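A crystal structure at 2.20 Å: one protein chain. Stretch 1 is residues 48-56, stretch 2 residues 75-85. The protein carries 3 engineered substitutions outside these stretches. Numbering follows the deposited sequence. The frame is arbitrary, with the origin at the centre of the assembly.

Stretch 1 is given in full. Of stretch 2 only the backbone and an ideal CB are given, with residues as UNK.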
# COMPACT_ATOMS: atom_id res chain seq x y z
N ASP B 48 6.48 34.07 25.20
CA ASP B 48 7.16 33.31 26.24
C ASP B 48 7.82 32.10 25.58
O ASP B 48 7.29 30.99 25.64
CB ASP B 48 6.15 32.86 27.30
CG ASP B 48 5.44 34.03 27.96
OD1 ASP B 48 6.12 34.99 28.40
OD2 ASP B 48 4.20 33.99 28.02
N PRO B 49 8.98 32.31 24.93
CA PRO B 49 9.45 31.31 23.99
C PRO B 49 10.34 30.21 24.58
O PRO B 49 11.17 30.48 25.46
CB PRO B 49 10.24 32.14 22.98
CG PRO B 49 10.74 33.31 23.75
CD PRO B 49 9.93 33.44 25.02
N TYR B 50 10.15 28.99 24.09
CA TYR B 50 11.07 27.87 24.33
C TYR B 50 11.31 27.14 23.01
O TYR B 50 10.47 27.20 22.10
CB TYR B 50 10.50 26.91 25.37
CG TYR B 50 9.16 26.31 25.03
CD1 TYR B 50 9.07 25.09 24.36
CD2 TYR B 50 7.97 26.95 25.37
CE1 TYR B 50 7.85 24.53 24.04
CE2 TYR B 50 6.74 26.40 25.06
CZ TYR B 50 6.68 25.19 24.40
OH TYR B 50 5.47 24.63 24.08
N VAL B 51 12.45 26.46 22.91
CA VAL B 51 12.79 25.71 21.71
C VAL B 51 12.63 24.21 21.94
O VAL B 51 13.03 23.68 22.98
CB VAL B 51 14.23 25.99 21.23
CG1 VAL B 51 14.52 25.26 19.93
CG2 VAL B 51 14.44 27.49 21.05
N ILE B 52 12.04 23.54 20.96
CA ILE B 52 11.95 22.09 20.95
C ILE B 52 12.92 21.56 19.90
O ILE B 52 13.02 22.13 18.81
CB ILE B 52 10.49 21.64 20.68
CG1 ILE B 52 9.63 22.00 21.90
CG2 ILE B 52 10.42 20.16 20.36
CD1 ILE B 52 8.29 21.30 22.03
N LEU B 53 13.65 20.50 20.25
CA LEU B 53 14.49 19.78 19.30
C LEU B 53 14.00 18.35 19.16
O LEU B 53 13.85 17.64 20.15
CB LEU B 53 15.95 19.75 19.73
CG LEU B 53 16.65 21.05 20.10
CD1 LEU B 53 18.11 20.78 20.39
CD2 LEU B 53 16.51 22.10 19.01
N GLN B 54 13.75 17.95 17.92
CA GLN B 54 13.38 16.58 17.60
C GLN B 54 14.25 16.13 16.45
O GLN B 54 14.53 16.90 15.54
CB GLN B 54 11.92 16.50 17.19
CG GLN B 54 10.94 16.92 18.26
CD GLN B 54 9.58 17.20 17.65
OE1 GLN B 54 9.43 18.16 16.90
NE2 GLN B 54 8.61 16.35 17.93
N LEU B 55 14.65 14.87 16.48
CA LEU B 55 15.41 14.27 15.40
C LEU B 55 14.53 13.21 14.77
O LEU B 55 13.96 12.38 15.47
CB LEU B 55 16.70 13.64 15.94
CG LEU B 55 17.71 13.13 14.92
CD1 LEU B 55 18.31 14.28 14.11
CD2 LEU B 55 18.82 12.35 15.61
N SER B 56 14.43 13.25 13.44
CA SER B 56 13.55 12.35 12.70
C SER B 56 13.82 10.86 12.99
O SER B 56 12.91 10.04 12.90
CB SER B 56 13.68 12.62 11.19
OG SER B 56 15.01 12.43 10.74
N UNK B 75 17.54 34.58 24.73
CA UNK B 75 18.88 34.01 24.74
C UNK B 75 18.88 32.83 25.72
O UNK B 75 18.84 33.04 26.93
CB UNK B 75 19.93 35.06 25.13
N UNK B 76 18.91 31.61 25.19
CA UNK B 76 18.87 30.40 26.02
C UNK B 76 20.27 29.89 26.35
O UNK B 76 20.55 29.56 27.51
CB UNK B 76 18.07 29.30 25.31
N UNK B 77 21.11 29.79 25.33
CA UNK B 77 22.44 29.19 25.46
C UNK B 77 22.41 27.82 26.16
O UNK B 77 23.07 27.62 27.18
CB UNK B 77 23.36 30.14 26.23
N UNK B 78 21.63 26.90 25.61
CA UNK B 78 21.57 25.53 26.11
C UNK B 78 22.04 24.56 25.04
O UNK B 78 21.75 24.74 23.85
CB UNK B 78 20.15 25.18 26.56
N UNK B 79 22.76 23.52 25.47
CA UNK B 79 23.32 22.52 24.57
C UNK B 79 22.69 21.16 24.83
O UNK B 79 22.38 20.81 25.97
CB UNK B 79 24.84 22.44 24.73
N UNK B 80 22.50 20.39 23.76
CA UNK B 80 21.91 19.06 23.83
C UNK B 80 22.72 18.09 22.95
O UNK B 80 23.36 18.51 21.98
CB UNK B 80 20.44 19.10 23.39
N UNK B 81 22.70 16.81 23.30
CA UNK B 81 23.54 15.80 22.65
C UNK B 81 22.76 14.62 22.09
O UNK B 81 21.93 14.03 22.78
CB UNK B 81 24.58 15.28 23.64
N UNK B 82 23.04 14.29 20.83
CA UNK B 82 22.47 13.13 20.14
C UNK B 82 23.55 12.16 19.68
O UNK B 82 24.64 12.57 19.29
CB UNK B 82 21.64 13.58 18.94
N UNK B 83 23.25 10.86 19.68
CA UNK B 83 24.05 9.89 18.94
C UNK B 83 23.51 9.81 17.50
O UNK B 83 22.32 9.60 17.29
CB UNK B 83 24.02 8.52 19.62
N UNK B 84 24.40 10.01 16.53
CA UNK B 84 24.04 10.12 15.11
C UNK B 84 24.65 8.97 14.29
O UNK B 84 25.86 8.75 14.32
CB UNK B 84 24.50 11.47 14.55
N UNK B 85 23.79 8.25 13.57
CA UNK B 85 24.22 7.20 12.63
C UNK B 85 24.38 7.83 11.25
O UNK B 85 23.41 8.28 10.64
CB UNK B 85 23.22 6.04 12.59

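The two strands run in roughly the same direction, their axes 33° apart and 8.9 Å away at closest approach, too far for a backbone ladder; side chains must fill the space between them.

Position 75 lies out of reach of stretch 1 and is extended (phi/psi -124/106), which suits a β-branched residue among others; it is Val75.

At position 76 CA-to-CB points toward stretch 1, yet nothing there lies within 5.5 Å of the ideal CB. Across the gap wait the carbonyl of Pro49 and a methyl of Val51. A long apolar chain could cross, and a large aromatic one carrying a donor could use both features. Trp76 does so with chi1 in m. Its NE1 gives a weak hydrogen bond to Pro49 O (3.4 Å, 139°) at the ring edge, while Val51 CG2 sits over one face, 3.5 Å from the centroid of the six-membered ring, in a CH-pi contact. Pro49 CB packs 3.9 Å from Trp76 CZ2.

Position 77 has positive phi and psi (49/57), a left-handed conformation that favours glycine, asparagine or aspartate. It is Asn77, out of reach of stretch 1.

Position 78 points toward stretch 1 but has no neighbour near its CB, so the visible atoms allow polar or apolar chains; the nearest approach of the Glu78 side chain is OE1 to Val51 O, at 7.3 Å, too far for a contact; OE2 is hydrogen-bonded elsewhere in the structure. Position 79 points away and tolerates almost anything; Ala79 makes no contact.

Position 80 points toward stretch 1, its ideal CB 4.2 Å from Leu53 CD1. Leucine, methionine or an aromatic residue could cover that methyl. Phe80, with chi1 in m, brings CD2 to 3.6 Å from Leu53 CD1.

Position 81 is out of reach, so a long polar chain is acceptable; it is Arg81.

At position 82 CA-to-CB again points toward stretch 1, and the ideal CB is 4.5 Å from Leu55 CD2. With Leu53 also within range of a long chain, a large apolar residue fits. Phe82 reaches both leucines: its CE1 lies 3.9 Å from Leu55 CB, and its CZ 4.3 Å from Leu53 CB, which approaches the ring at its edge.

Position 83 points away, leaving the choice open; Leu83 makes no contact.

Position 84 points sideways, so a chain must be long enough for its end to come nearer and meet Leu55. Isoleucine, leucine or methionine could. Ile84, with both chi angles in m, sets CD1 3.5 Å from Leu55 CD2.

Position 85 is out of reach and unconstrained by stretch 1; Gln85 finds its hydrogen bonds elsewhere.

Stretch 2 (75-85) VWNEAFRFLIQ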
# COMPACT_ATOMS: atom_id res chain seq x y z
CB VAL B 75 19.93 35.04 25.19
CG1 VAL B 75 21.33 34.42 25.24
CG2 VAL B 75 19.92 36.25 24.26
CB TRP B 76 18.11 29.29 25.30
CG TRP B 76 16.65 29.54 25.07
CD1 TRP B 76 15.64 29.36 25.96
CD2 TRP B 76 16.05 29.98 23.85
NE1 TRP B 76 14.43 29.68 25.38
CE2 TRP B 76 14.65 30.06 24.08
CE3 TRP B 76 16.54 30.32 22.58
CZ2 TRP B 76 13.75 30.46 23.09
CZ3 TRP B 76 15.65 30.72 21.60
CH2 TRP B 76 14.27 30.79 21.86
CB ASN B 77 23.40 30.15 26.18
CG ASN B 77 24.84 29.65 26.16
OD1 ASN B 77 25.26 28.94 25.24
ND2 ASN B 77 25.61 30.02 27.18
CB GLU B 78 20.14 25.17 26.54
CG GLU B 78 19.67 25.90 27.78
CD GLU B 78 18.23 25.56 28.14
OE1 GLU B 78 17.93 24.37 28.32
OE2 GLU B 78 17.41 26.50 28.24
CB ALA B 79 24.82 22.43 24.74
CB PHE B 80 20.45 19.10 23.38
CG PHE B 80 19.60 20.11 24.12
CD1 PHE B 80 18.89 19.73 25.25
CD2 PHE B 80 19.52 21.42 23.69
CE1 PHE B 80 18.10 20.65 25.94
CE2 PHE B 80 18.74 22.35 24.37
CZ PHE B 80 18.03 21.96 25.50
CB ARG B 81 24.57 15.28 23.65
CG ARG B 81 25.76 16.21 23.80
CD ARG B 81 26.50 15.94 25.10
NE ARG B 81 26.41 17.04 26.06
CZ ARG B 81 25.48 17.18 27.01
NH1 ARG B 81 24.51 16.27 27.17
NH2 ARG B 81 25.51 18.23 27.81
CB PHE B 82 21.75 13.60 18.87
CG PHE B 82 20.54 14.49 19.10
CD1 PHE B 82 19.28 13.94 19.23
CD2 PHE B 82 20.67 15.87 19.13
CE1 PHE B 82 18.16 14.74 19.41
CE2 PHE B 82 19.55 16.69 19.32
CZ PHE B 82 18.29 16.12 19.45
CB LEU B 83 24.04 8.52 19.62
CG LEU B 83 25.40 7.78 19.59
CD1 LEU B 83 26.52 8.62 20.20
CD2 LEU B 83 25.34 6.43 20.29
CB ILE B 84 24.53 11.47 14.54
CG1 ILE B 84 23.82 12.65 15.23
CG2 ILE B 84 24.35 11.53 13.02
CD1 ILE B 84 22.30 12.64 15.13
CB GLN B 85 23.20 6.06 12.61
CG GLN B 85 23.43 4.96 11.58
CD GLN B 85 24.84 4.43 11.58
OE1 GLN B 85 25.62 4.72 10.67
NE2 GLN B 85 25.19 3.66 12.60
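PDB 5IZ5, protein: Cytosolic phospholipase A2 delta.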